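Local coordinates for taurocyamine kinase (Schistosoma mansoni, PDB 4WOD), which catalyses the reversible, magnesium-dependent transfer of phosphate from ATP to taurocyamine, in a duplicated chain of two phosphagen kinase repeats, at residues 481-486 and 597-602; 577-582 and 591-596; 466-471 and 694-699; 663-668 and 687-692; 648-653 and 710-715. The protein carries 4 engineered substitutions. All coordinates share one frame; numbering follows the deposited sequence.

Overall arrangement
All five contacts lie in the C-terminal half of the chain, in the second phosphagen kinase C-terminal domain and the loop 466-471 packed on it. Interactions 1, 2 and 4 reach one antiparallel sheet: the strands of interactions 1 and 2 are neighbours in it, their centres about 9 Å apart, whereas interaction 4 sits at the far margin, its centre about 17 Å from that of interaction 1. Interactions 3 and 5 use the two ends of helix 695-715, with centres about 25 Å apart. Along the chain, 2 is nested inside 1 and 1 inside 3; 1 and 2 close before 4 and 5 open; 4 is nested inside 3 and 5, which cross. Sheet and helix thus join distant parts of the chain.

Interaction 1: residues 481-486 and 597-602; sequences VSTRVR and GNLAAV
Where Thr483 and Val485 meet Leu599 and Val602, no ring or other flat side chain takes part; the closest thing to a flat group is the peptide link between Arg484 and Val485, whose Val485 N lies 3.7 Å from Val602 CG1. The rest is branched aliphatic packing. Leu599 CD1 reaches in between two strand residues, touching Val485 CG2 at 3.7 Å and Thr483 CG2 slightly further off, and its side chain crosses both at about a right angle. Val602 splits its branches: CG1 faces Val485 CG2 at 4.1 Å, while CG2 lies against Thr483 CB at 4.0 Å. The two residues stand one turn apart on helix 599-614, so one helix face serves both. Thr483 divides its side chain by character. With CG2 anti to the backbone N, the methyl goes to the leucine, and OG1 comes within 3.2 Å of Gly597 CA while hydrogen-bonding to Gly596 O. Just before the helix, Asn598 acts as N-cap, its OD1 accepting a weak bond from Ala601 N at 3.3 Å. The Arg484 side chain leaves the strand away from the helix. This is a helix packed on an antiparallel sheet in a phosphagen kinase catalytic domain, along a strand whose residues 482-486 are predicted to bind ATP.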
# COMPACT_ATOMS: atom_id res chain seq x y z
N VAL A 481 -24.44 2.88 26.87
CA VAL A 481 -24.95 2.14 25.71
C VAL A 481 -24.49 0.68 25.72
O VAL A 481 -25.27 -0.23 25.43
CB VAL A 481 -24.49 2.81 24.40
CG1 VAL A 481 -24.97 1.99 23.21
CG2 VAL A 481 -25.01 4.24 24.33
N SER A 482 -23.23 0.45 26.07
CA SER A 482 -22.71 -0.92 26.08
C SER A 482 -21.41 -1.03 26.87
O SER A 482 -20.70 -0.04 27.07
CB SER A 482 -22.49 -1.42 24.65
OG SER A 482 -21.53 -0.63 23.98
N THR A 483 -21.10 -2.25 27.28
CA THR A 483 -19.92 -2.53 28.09
C THR A 483 -19.10 -3.63 27.42
O THR A 483 -19.64 -4.49 26.74
CB THR A 483 -20.34 -2.95 29.52
OG1 THR A 483 -21.21 -1.95 30.07
CG2 THR A 483 -19.12 -3.12 30.45
N ARG A 484 -17.78 -3.58 27.63
CA ARG A 484 -16.84 -4.43 26.95
C ARG A 484 -15.61 -4.57 27.85
O ARG A 484 -15.18 -3.60 28.48
CB ARG A 484 -16.48 -3.81 25.58
CG ARG A 484 -15.56 -4.62 24.63
CD ARG A 484 -15.15 -3.70 23.45
NE ARG A 484 -14.36 -4.32 22.38
CZ ARG A 484 -13.03 -4.27 22.29
NH1 ARG A 484 -12.32 -3.66 23.22
NH2 ARG A 484 -12.39 -4.84 21.26
N VAL A 485 -15.09 -5.79 27.96
CA VAL A 485 -13.74 -5.97 28.52
C VAL A 485 -12.99 -6.91 27.60
O VAL A 485 -13.52 -7.91 27.17
CB VAL A 485 -13.74 -6.56 29.96
CG1 VAL A 485 -12.30 -6.52 30.54
CG2 VAL A 485 -14.68 -5.79 30.86
N ARG A 486 -11.75 -6.58 27.29
CA ARG A 486 -10.94 -7.49 26.50
C ARG A 486 -9.56 -7.69 27.11
O ARG A 486 -9.11 -6.87 27.94
CB ARG A 486 -10.81 -7.00 25.06
CG ARG A 486 -10.05 -5.71 24.86
CD ARG A 486 -8.52 -5.91 24.72
NE ARG A 486 -7.85 -4.66 24.36
CZ ARG A 486 -6.64 -4.29 24.77
NH1 ARG A 486 -5.93 -5.06 25.59
NH2 ARG A 486 -6.13 -3.13 24.36
N GLY A 597 -24.99 -1.71 30.96
CA GLY A 597 -23.85 -1.37 31.78
C GLY A 597 -23.45 -2.42 32.81
O GLY A 597 -22.76 -2.10 33.78
N ASN A 598 -23.87 -3.66 32.60
CA ASN A 598 -23.58 -4.72 33.55
C ASN A 598 -22.16 -5.28 33.38
O ASN A 598 -21.95 -6.32 32.76
CB ASN A 598 -24.59 -5.85 33.42
CG ASN A 598 -24.53 -6.80 34.59
OD1 ASN A 598 -23.61 -6.73 35.41
ND2 ASN A 598 -25.51 -7.69 34.67
N LEU A 599 -21.21 -4.57 33.98
CA LEU A 599 -19.79 -4.89 33.91
C LEU A 599 -19.47 -6.22 34.58
O LEU A 599 -18.59 -6.95 34.13
CB LEU A 599 -18.98 -3.77 34.55
CG LEU A 599 -17.48 -3.97 34.76
CD1 LEU A 599 -16.80 -4.24 33.43
CD2 LEU A 599 -16.87 -2.74 35.46
N ALA A 600 -20.19 -6.53 35.66
CA ALA A 600 -19.91 -7.76 36.38
C ALA A 600 -20.17 -8.96 35.48
O ALA A 600 -19.42 -9.91 35.52
CB ALA A 600 -20.76 -7.84 37.65
N ALA A 601 -21.23 -8.89 34.66
CA ALA A 601 -21.57 -10.00 33.77
C ALA A 601 -20.63 -10.09 32.56
O ALA A 601 -20.32 -11.19 32.09
CB ALA A 601 -23.02 -9.88 33.30
N VAL A 602 -20.18 -8.95 32.05
CA VAL A 602 -19.22 -8.94 30.94
C VAL A 602 -17.89 -9.52 31.43
O VAL A 602 -17.25 -10.35 30.77
CB VAL A 602 -19.01 -7.52 30.38
CG1 VAL A 602 -18.04 -7.55 29.20
CG2 VAL A 602 -20.33 -6.92 29.97

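Interaction 2: residues 577-582 and 591-596; sequences TFLVWV and ISMQQG
Leu579 and Ile591 exchange two backbone hydrogen bonds: Leu579 N gives one to Ile591 O at 2.9 Å, and Ile591 N returns one to Leu579 O at 2.8 Å. The returning donor lies nearly along the C=O axis, with a C=O...N angle of 169°. A third bond, Met593 N to Thr577 O at 3.0 Å, differs in that the donor stands 38° above the carbonyl plane; that oxygen also accepts from Arg605 NE. Weaker CA-H...O contacts fill the spaces between, among them Phe578 CA to Ile591 O at 3.4 Å. The pattern is that of a beta hairpin within the large antiparallel sheet of the catalytic domain, with Leu579 and Ile591 as a hydrogen-bonded pair and Phe578 and Ser592 as a non-hydrogen-bonded one. Its strands run at 143° to one another, well short of straight antiparallel. The apolar contacts gather on the face of Leu579 and Ile591. Leu579 CD1 meets Ile591 CG2 at 3.9 Å, and it also touches Met593 CG at 4.0 Å, the two side chains crossing at about a right angle. Further along, Ile591 CD1 approaches Trp581 CE3 at 3.4 Å, a tight contact, and the indole also makes a cation-pi contact with Arg589. The polar ends find partners beyond the hairpin: Trp581 NE1 bonds to Leu547 O, Ser592 OG to Val602 O and Gln594 OE1 to Arg605 NH2.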
# COMPACT_ATOMS: atom_id res chain seq x y z
N THR A 577 -21.57 -11.90 22.18
CA THR A 577 -21.19 -11.30 23.45
C THR A 577 -19.85 -11.84 23.93
O THR A 577 -19.31 -11.37 24.93
CB THR A 577 -22.23 -11.55 24.53
OG1 THR A 577 -22.38 -12.96 24.74
CG2 THR A 577 -23.56 -10.94 24.13
N PHE A 578 -19.32 -12.81 23.21
CA PHE A 578 -17.98 -13.32 23.46
C PHE A 578 -17.33 -13.56 22.10
O PHE A 578 -17.87 -14.27 21.27
CB PHE A 578 -18.03 -14.62 24.30
CG PHE A 578 -16.66 -15.17 24.61
CD1 PHE A 578 -15.88 -14.59 25.59
CD2 PHE A 578 -16.16 -16.24 23.89
CE1 PHE A 578 -14.60 -15.09 25.87
CE2 PHE A 578 -14.88 -16.75 24.16
CZ PHE A 578 -14.11 -16.16 25.14
N LEU A 579 -16.18 -12.92 21.87
CA LEU A 579 -15.54 -12.96 20.56
C LEU A 579 -14.04 -13.09 20.74
O LEU A 579 -13.51 -12.64 21.74
CB LEU A 579 -15.85 -11.70 19.75
CG LEU A 579 -17.27 -11.11 19.82
CD1 LEU A 579 -17.31 -10.08 20.93
CD2 LEU A 579 -17.68 -10.50 18.48
N VAL A 580 -13.37 -13.70 19.76
CA VAL A 580 -11.92 -13.80 19.76
C VAL A 580 -11.39 -13.46 18.37
O VAL A 580 -11.84 -14.04 17.39
CB VAL A 580 -11.41 -15.21 20.17
CG1 VAL A 580 -9.87 -15.19 20.34
CG2 VAL A 580 -12.07 -15.70 21.48
N TRP A 581 -10.48 -12.50 18.28
CA TRP A 581 -9.78 -12.25 17.02
C TRP A 581 -8.49 -13.04 17.02
O TRP A 581 -7.69 -12.93 17.96
CB TRP A 581 -9.48 -10.76 16.85
CG TRP A 581 -10.46 -9.98 16.03
CD1 TRP A 581 -10.23 -9.36 14.83
CD2 TRP A 581 -11.83 -9.72 16.36
NE1 TRP A 581 -11.38 -8.74 14.39
CE2 TRP A 581 -12.38 -8.94 15.31
CE3 TRP A 581 -12.66 -10.07 17.44
CZ2 TRP A 581 -13.71 -8.51 15.31
CZ3 TRP A 581 -13.98 -9.63 17.44
CH2 TRP A 581 -14.49 -8.87 16.38
N VAL A 582 -8.25 -13.82 15.97
CA VAL A 582 -7.10 -14.71 15.94
C VAL A 582 -5.99 -14.12 15.07
O VAL A 582 -6.20 -13.83 13.89
CB VAL A 582 -7.49 -16.11 15.44
CG1 VAL A 582 -6.28 -17.02 15.37
CG2 VAL A 582 -8.55 -16.72 16.38
N ILE A 591 -12.47 -11.11 23.88
CA ILE A 591 -13.37 -9.98 24.10
C ILE A 591 -14.71 -10.41 24.67
O ILE A 591 -15.31 -11.35 24.18
CB ILE A 591 -13.66 -9.23 22.76
CG1 ILE A 591 -12.36 -8.73 22.12
CG2 ILE A 591 -14.63 -8.06 22.95
CD1 ILE A 591 -12.42 -8.77 20.60
N SER A 592 -15.18 -9.71 25.70
CA SER A 592 -16.54 -9.92 26.18
C SER A 592 -17.27 -8.60 26.09
O SER A 592 -16.70 -7.57 26.42
CB SER A 592 -16.56 -10.46 27.61
OG SER A 592 -17.89 -10.71 28.04
N MET A 593 -18.52 -8.61 25.64
CA MET A 593 -19.27 -7.37 25.57
C MET A 593 -20.78 -7.62 25.50
O MET A 593 -21.22 -8.71 25.17
CB MET A 593 -18.84 -6.56 24.35
CG MET A 593 -19.19 -7.25 23.04
SD MET A 593 -18.88 -6.26 21.56
CE MET A 593 -17.12 -6.00 21.61
N GLN A 594 -21.55 -6.58 25.82
CA GLN A 594 -23.01 -6.65 25.69
C GLN A 594 -23.63 -5.26 25.81
O GLN A 594 -22.97 -4.32 26.25
CB GLN A 594 -23.62 -7.57 26.74
CG GLN A 594 -23.65 -6.98 28.14
CD GLN A 594 -23.85 -8.04 29.21
OE1 GLN A 594 -23.26 -9.12 29.14
NE2 GLN A 594 -24.69 -7.74 30.19
N GLN A 595 -24.89 -5.14 25.41
CA GLN A 595 -25.65 -3.92 25.60
C GLN A 595 -25.84 -3.67 27.09
O GLN A 595 -25.90 -4.62 27.87
CB GLN A 595 -27.02 -3.99 24.91
CG GLN A 595 -26.97 -4.09 23.40
CD GLN A 595 -26.68 -2.76 22.74
OE1 GLN A 595 -25.52 -2.38 22.57
NE2 GLN A 595 -27.73 -2.04 22.36
N GLY A 596 -25.94 -2.41 27.49
CA GLY A 596 -26.17 -2.08 28.88
C GLY A 596 -24.88 -1.86 29.65
O GLY A 596 -23.80 -1.85 29.06

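Interaction 3: residues 466-471 and 694-699; sequences SKLPFG and TELQAA
Leu696 CD1 is the point on which three consecutive loop residues converge, near the start of helix 695-715, which opens with a capping box. Pro469 CD comes nearest at 3.7 Å, the two side chains reaching toward each other tip to tip. Leu468 CD2 follows at 3.8 Å, and Phe470 CE1 lies 4.0 Å from the same methyl. One turn on, Ala699 CB lies 3.8 Å from Phe470 CE1, so the end of the ring bridges both helix residues. No hydrogen bond joins the two segments, and the contact is apolar packing near the surface.

Torsions and neighbours set this shell up. Leu696 CG is anti to the backbone N (chi1 -163°), which sets it beside the carbonyl carbon. Leu468 CB lies over one face of the Phe470 ring, 4.2 Å above its plane and offset toward the rim, and Tyr603 of helix 599-614 meets that ring edge-to-face. The loop thus packs on both helix 695-715 and helix 599-614 of the catalytic domain. Behind the contact, the helix start is fixed by Gln697 N donating to Thr694 OG1 at 3.2 Å, and by Thr694 N donating to Gln697 OE1 at 2.8 Å.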
# COMPACT_ATOMS: atom_id res chain seq x y z
N SER A 466 -18.06 -14.53 41.79
CA SER A 466 -19.41 -14.48 42.35
C SER A 466 -19.57 -13.32 43.34
O SER A 466 -20.69 -12.97 43.72
CB SER A 466 -19.76 -15.80 43.03
OG SER A 466 -18.93 -16.02 44.16
N LYS A 467 -18.46 -12.74 43.76
CA LYS A 467 -18.51 -11.61 44.68
C LYS A 467 -17.58 -10.51 44.19
O LYS A 467 -16.58 -10.18 44.83
CB LYS A 467 -18.15 -12.06 46.10
CG LYS A 467 -18.89 -11.29 47.20
CD LYS A 467 -18.63 -11.85 48.59
CE LYS A 467 -19.19 -10.91 49.67
NZ LYS A 467 -19.14 -11.48 51.06
N LEU A 468 -17.91 -9.94 43.04
CA LEU A 468 -17.11 -8.88 42.43
C LEU A 468 -17.41 -7.51 43.06
O LEU A 468 -18.50 -7.28 43.56
CB LEU A 468 -17.37 -8.85 40.92
CG LEU A 468 -16.90 -10.06 40.11
CD1 LEU A 468 -17.61 -10.10 38.78
CD2 LEU A 468 -15.38 -10.05 39.93
N PRO A 469 -16.43 -6.60 43.03
CA PRO A 469 -16.68 -5.28 43.63
C PRO A 469 -17.29 -4.29 42.64
O PRO A 469 -17.02 -3.09 42.73
CB PRO A 469 -15.29 -4.83 44.06
CG PRO A 469 -14.40 -5.41 43.00
CD PRO A 469 -15.02 -6.75 42.62
N PHE A 470 -18.07 -4.79 41.69
CA PHE A 470 -18.80 -3.94 40.77
C PHE A 470 -19.97 -4.76 40.23
O PHE A 470 -19.94 -5.98 40.29
CB PHE A 470 -17.90 -3.43 39.63
CG PHE A 470 -16.99 -4.48 39.04
CD1 PHE A 470 -15.65 -4.53 39.38
CD2 PHE A 470 -17.48 -5.42 38.14
CE1 PHE A 470 -14.80 -5.49 38.85
CE2 PHE A 470 -16.63 -6.39 37.60
CZ PHE A 470 -15.30 -6.42 37.95
N GLY A 471 -20.99 -4.09 39.73
CA GLY A 471 -22.16 -4.78 39.24
C GLY A 471 -22.66 -4.14 37.96
O GLY A 471 -21.99 -4.19 36.93
N THR A 694 -3.79 -5.30 39.31
CA THR A 694 -4.41 -6.58 38.98
C THR A 694 -5.56 -6.39 37.99
O THR A 694 -5.98 -5.26 37.72
CB THR A 694 -4.92 -7.33 40.22
OG1 THR A 694 -5.98 -6.57 40.81
CG2 THR A 694 -3.80 -7.54 41.25
N GLU A 695 -6.07 -7.49 37.45
CA GLU A 695 -7.19 -7.46 36.52
C GLU A 695 -8.41 -6.88 37.23
O GLU A 695 -9.10 -6.00 36.71
CB GLU A 695 -7.48 -8.87 35.98
CG GLU A 695 -6.46 -9.42 34.96
CD GLU A 695 -5.18 -9.98 35.58
OE1 GLU A 695 -5.05 -10.00 36.81
OE2 GLU A 695 -4.29 -10.42 34.81
N LEU A 696 -8.65 -7.37 38.43
CA LEU A 696 -9.74 -6.87 39.27
C LEU A 696 -9.64 -5.35 39.48
O LEU A 696 -10.62 -4.62 39.33
CB LEU A 696 -9.73 -7.60 40.61
CG LEU A 696 -11.00 -7.52 41.45
CD1 LEU A 696 -12.20 -8.02 40.65
CD2 LEU A 696 -10.82 -8.33 42.71
N GLN A 697 -8.44 -4.86 39.81
CA GLN A 697 -8.27 -3.43 40.00
C GLN A 697 -8.49 -2.68 38.69
O GLN A 697 -9.10 -1.61 38.68
CB GLN A 697 -6.88 -3.12 40.58
CG GLN A 697 -6.68 -3.68 41.98
CD GLN A 697 -5.24 -3.64 42.47
OE1 GLN A 697 -4.29 -3.82 41.69
NE2 GLN A 697 -5.07 -3.40 43.76
N ALA A 698 -8.00 -3.24 37.58
CA ALA A 698 -8.19 -2.61 36.27
C ALA A 698 -9.67 -2.38 35.99
O ALA A 698 -10.08 -1.29 35.61
CB ALA A 698 -7.56 -3.46 35.16
N ALA A 699 -10.47 -3.42 36.18
CA ALA A 699 -11.89 -3.31 35.91
C ALA A 699 -12.57 -2.40 36.95
O ALA A 699 -13.51 -1.68 36.63
CB ALA A 699 -12.54 -4.69 35.89

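Interaction 4: residues 663-668 and 687-692; sequences KYMLQA and NKRRLG
Met665 O receives Lys688 N at 2.9 Å, the one direct hydrogen bond across a contact that begins in a Schellman motif. Met665, with positive phi, is the C-prime residue of the helix ending at Lys663, and the chain leaves it straight into edge strand 666-669. The buried part follows at once: Leu666 and Asn687 form an antiparallel non-hydrogen-bonded pair whose side chains diverge, although Leu666 CD2 turns back to within 4.0 Å of Asn687 CA. Lys688 CB also comes up to Met665 O, at 3.4 Å. Asn687 is buried, and its amide is satisfied by the adjoining strand, OD1 taking Ala641 N and ND2 giving to Met639 O. Against this backbone pair stands a more exposed rim. Here Met665 SD rests close against Arg689 CD at 3.5 Å, the two side chains crossing obliquely, while Arg689 NH1 forms a salt bridge with Glu701 on helix 695-715. A water lies at this side and accepts from Arg689 N at 3.2 Å. Beyond the strand pair the loop folds over its own backbone: Arg690 NH1 donates to Asn687 O at 3.0 Å and to Arg689 O at 3.1 Å. The first oxygen lies only 3° out of the guanidinium plane, although NH1 stands well above the plane of that carbonyl.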
# COMPACT_ATOMS: atom_id res chain seq x y z
N LYS A 663 -7.35 12.02 36.79
CA LYS A 663 -7.20 11.62 38.19
C LYS A 663 -7.79 10.24 38.46
O LYS A 663 -7.42 9.59 39.44
CB LYS A 663 -7.82 12.67 39.12
CG LYS A 663 -7.23 14.06 38.94
CD LYS A 663 -8.12 15.14 39.55
CE LYS A 663 -8.25 14.96 41.06
NZ LYS A 663 -9.20 15.94 41.65
N TYR A 664 -8.69 9.79 37.60
CA TYR A 664 -9.22 8.44 37.71
C TYR A 664 -8.57 7.50 36.68
O TYR A 664 -8.98 6.35 36.54
CB TYR A 664 -10.74 8.46 37.56
CG TYR A 664 -11.45 8.97 38.81
CD1 TYR A 664 -11.97 8.09 39.74
CD2 TYR A 664 -11.57 10.34 39.05
CE1 TYR A 664 -12.61 8.55 40.88
CE2 TYR A 664 -12.21 10.81 40.18
CZ TYR A 664 -12.72 9.91 41.10
OH TYR A 664 -13.35 10.36 42.23
N MET A 665 -7.55 8.02 36.00
CA MET A 665 -6.71 7.24 35.09
C MET A 665 -7.54 6.53 34.03
O MET A 665 -7.44 5.31 33.81
CB MET A 665 -5.85 6.26 35.90
CG MET A 665 -4.82 6.98 36.78
SD MET A 665 -3.89 5.94 37.93
CE MET A 665 -5.16 5.49 39.12
N LEU A 666 -8.38 7.32 33.38
CA LEU A 666 -9.25 6.86 32.31
C LEU A 666 -8.86 7.52 31.01
O LEU A 666 -8.25 8.59 31.00
CB LEU A 666 -10.71 7.19 32.61
CG LEU A 666 -11.35 6.57 33.85
CD1 LEU A 666 -12.71 7.22 34.08
CD2 LEU A 666 -11.49 5.08 33.63
N GLN A 667 -9.20 6.86 29.91
CA GLN A 667 -9.00 7.44 28.59
C GLN A 667 -10.37 7.66 27.98
O GLN A 667 -11.28 6.84 28.19
CB GLN A 667 -8.15 6.52 27.71
CG GLN A 667 -8.23 6.86 26.23
CD GLN A 667 -7.88 5.69 25.34
OE1 GLN A 667 -6.70 5.40 25.11
NE2 GLN A 667 -8.90 5.01 24.82
N ALA A 668 -10.54 8.76 27.25
CA ALA A 668 -11.80 9.07 26.60
C ALA A 668 -11.60 9.29 25.10
O ALA A 668 -10.63 9.93 24.70
CB ALA A 668 -12.44 10.28 27.23
N ASN A 687 -10.25 2.19 31.16
CA ASN A 687 -9.10 2.32 32.04
C ASN A 687 -7.86 2.54 31.22
O ASN A 687 -7.69 1.93 30.15
CB ASN A 687 -8.93 1.09 32.94
CG ASN A 687 -8.75 -0.20 32.16
OD1 ASN A 687 -9.69 -0.69 31.52
ND2 ASN A 687 -7.55 -0.78 32.22
N LYS A 688 -6.98 3.41 31.69
CA LYS A 688 -5.73 3.61 30.98
C LYS A 688 -4.65 2.61 31.41
O LYS A 688 -3.83 2.18 30.60
CB LYS A 688 -5.25 5.04 31.18
CG LYS A 688 -4.27 5.52 30.13
CD LYS A 688 -3.65 6.85 30.51
CE LYS A 688 -3.55 7.00 32.03
NZ LYS A 688 -2.21 7.55 32.44
N ARG A 689 -4.66 2.20 32.67
CA ARG A 689 -3.60 1.34 33.18
C ARG A 689 -3.67 -0.07 32.61
O ARG A 689 -4.76 -0.58 32.33
CB ARG A 689 -3.64 1.29 34.71
CG ARG A 689 -3.34 2.63 35.36
CD ARG A 689 -3.61 2.59 36.85
NE ARG A 689 -2.49 2.01 37.58
CZ ARG A 689 -2.54 1.66 38.86
NH1 ARG A 689 -3.66 1.80 39.56
NH2 ARG A 689 -1.46 1.15 39.44
N ARG A 690 -2.51 -0.71 32.46
CA ARG A 690 -2.44 -2.11 32.02
C ARG A 690 -1.51 -2.92 32.92
O ARG A 690 -1.75 -4.10 33.19
CB ARG A 690 -1.93 -2.22 30.58
CG ARG A 690 -2.78 -1.51 29.56
CD ARG A 690 -3.97 -2.35 29.15
NE ARG A 690 -4.68 -1.70 28.04
CZ ARG A 690 -5.57 -0.72 28.20
NH1 ARG A 690 -5.87 -0.31 29.43
NH2 ARG A 690 -6.16 -0.17 27.15
N LEU A 691 -0.45 -2.26 33.35
CA LEU A 691 0.66 -2.89 34.05
C LEU A 691 0.83 -2.25 35.43
O LEU A 691 0.71 -1.03 35.57
CB LEU A 691 1.94 -2.76 33.22
CG LEU A 691 3.27 -3.27 33.76
CD1 LEU A 691 3.25 -4.77 33.73
CD2 LEU A 691 4.42 -2.73 32.95
N GLY A 692 1.09 -3.06 36.45
CA GLY A 692 1.29 -2.53 37.79
C GLY A 692 0.04 -2.61 38.65
O GLY A 692 -0.02 -2.05 39.74
O HOH W 1 -6.88 3.11 34.74

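Interaction 5: residues 648-653 and 710-715; sequences PKLSSQ and IEIEKG
Glu713 OE1 accepts a hydrogen bond of 2.8 Å from Leu650 N, and the other oxygen of the same carboxylate, OE2, takes Lys649 N at 2.9 Å. Both oxygens use their syn lone pairs, the side each shares with the other, so two successive backbone N-H groups are received side by side by the two oxygens. The bonds are similarly bent, with N-H...O angles both near 155°. Holding both oxygens at once fixes the rotation of the carboxylate. Its reach comes from the chain torsions: CG stands anti to the backbone N (chi1 179°), and a bend at chi2 (67°) then carries CD toward the loop. Carbon atoms close in around the acceptors. Leu650 CB lies 3.2 Å from OE1, Lys649 CB is equally near OE2, and Pro648 CD is 3.3 Å from that same oxygen. Glu713 is buried, with Phe479 and Ile647 also against its side chain, so the two N-H groups are likely to offset its negative charge in part. Lys649 NZ may add a little from 5.0 Å away from OE2, although the two do not touch. A lighter apolar contact, Leu650 CD1 to Ile712 CG2 at 4.3 Å, extends the interface along the helix. Leu650 opens a short 3-10 turn, 650-651, and Lys649 precedes it. Carboxylate binding to consecutive backbone N-H groups thus ties the loop after strand 639-646 to the last turns of helix 695-715, the closing helix of this phosphagen kinase catalytic domain.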
# COMPACT_ATOMS: atom_id res chain seq x y z
N PRO A 648 -23.81 14.08 27.66
CA PRO A 648 -23.97 15.32 26.89
C PRO A 648 -23.53 16.56 27.66
O PRO A 648 -22.88 17.45 27.10
CB PRO A 648 -25.48 15.36 26.62
CG PRO A 648 -25.92 13.96 26.71
CD PRO A 648 -25.09 13.36 27.79
N LYS A 649 -23.87 16.60 28.95
CA LYS A 649 -23.57 17.76 29.76
C LYS A 649 -22.07 17.87 29.96
O LYS A 649 -21.46 18.87 29.58
CB LYS A 649 -24.26 17.67 31.12
CG LYS A 649 -25.45 18.62 31.31
CD LYS A 649 -26.57 17.87 31.99
CE LYS A 649 -27.96 18.33 31.61
NZ LYS A 649 -28.92 17.19 31.71
N LEU A 650 -21.50 16.85 30.59
CA LEU A 650 -20.10 16.87 31.02
C LEU A 650 -19.13 17.03 29.85
O LEU A 650 -18.08 17.66 30.01
CB LEU A 650 -19.79 15.59 31.80
CG LEU A 650 -18.33 15.28 32.13
CD1 LEU A 650 -17.69 16.40 32.95
CD2 LEU A 650 -18.29 13.98 32.90
N SER A 651 -19.47 16.49 28.69
CA SER A 651 -18.63 16.64 27.51
C SER A 651 -18.60 18.09 27.03
O SER A 651 -17.80 18.44 26.16
CB SER A 651 -19.11 15.71 26.38
OG SER A 651 -20.52 15.64 26.33
N SER A 652 -19.47 18.92 27.61
CA SER A 652 -19.49 20.35 27.32
C SER A 652 -18.93 21.20 28.47
O SER A 652 -19.08 22.42 28.47
CB SER A 652 -20.91 20.80 26.98
OG SER A 652 -21.79 20.63 28.07
N GLN A 653 -18.31 20.55 29.45
CA GLN A 653 -17.35 21.24 30.32
C GLN A 653 -16.11 20.35 30.35
O GLN A 653 -15.76 19.76 31.38
CB GLN A 653 -17.91 21.49 31.73
CG GLN A 653 -17.87 22.97 32.14
CD GLN A 653 -17.99 23.18 33.64
OE1 GLN A 653 -18.20 22.23 34.40
NE2 GLN A 653 -17.85 24.43 34.08
N ILE A 710 -20.85 9.50 35.85
CA ILE A 710 -22.30 9.45 35.80
C ILE A 710 -22.90 10.31 36.90
O ILE A 710 -23.81 11.09 36.64
CB ILE A 710 -22.82 8.00 35.92
CG1 ILE A 710 -22.49 7.21 34.65
CG2 ILE A 710 -24.32 7.99 36.15
CD1 ILE A 710 -23.01 5.78 34.64
N GLU A 711 -22.38 10.20 38.11
CA GLU A 711 -22.92 11.01 39.19
C GLU A 711 -22.55 12.48 39.03
O GLU A 711 -23.26 13.36 39.51
CB GLU A 711 -22.46 10.48 40.55
CG GLU A 711 -23.56 9.70 41.24
CD GLU A 711 -24.61 10.62 41.82
OE1 GLU A 711 -24.45 11.85 41.71
OE2 GLU A 711 -25.63 10.11 42.33
N ILE A 712 -21.45 12.76 38.34
CA ILE A 712 -21.12 14.14 37.99
C ILE A 712 -22.14 14.65 36.99
O ILE A 712 -22.61 15.78 37.11
CB ILE A 712 -19.70 14.28 37.39
CG1 ILE A 712 -18.62 14.00 38.44
CG2 ILE A 712 -19.50 15.67 36.79
CD1 ILE A 712 -18.75 14.84 39.68
N GLU A 713 -22.50 13.80 36.03
CA GLU A 713 -23.40 14.16 34.94
C GLU A 713 -24.78 14.62 35.39
O GLU A 713 -25.27 15.62 34.91
CB GLU A 713 -23.53 12.98 33.97
CG GLU A 713 -24.46 13.18 32.77
CD GLU A 713 -23.98 14.22 31.77
OE1 GLU A 713 -22.83 14.70 31.89
OE2 GLU A 713 -24.76 14.54 30.85
N LYS A 714 -25.41 13.87 36.30
CA LYS A 714 -26.73 14.24 36.81
C LYS A 714 -26.62 15.55 37.58
O LYS A 714 -27.59 16.30 37.70
CB LYS A 714 -27.33 13.15 37.72
CG LYS A 714 -26.29 12.24 38.34
CD LYS A 714 -26.82 11.06 39.19
CE LYS A 714 -27.47 9.93 38.39
NZ LYS A 714 -27.74 8.76 39.28
N GLY A 715 -25.42 15.83 38.08
CA GLY A 715 -25.15 17.05 38.82
C GLY A 715 -25.29 18.32 37.99
O GLY A 715 -25.55 19.38 38.54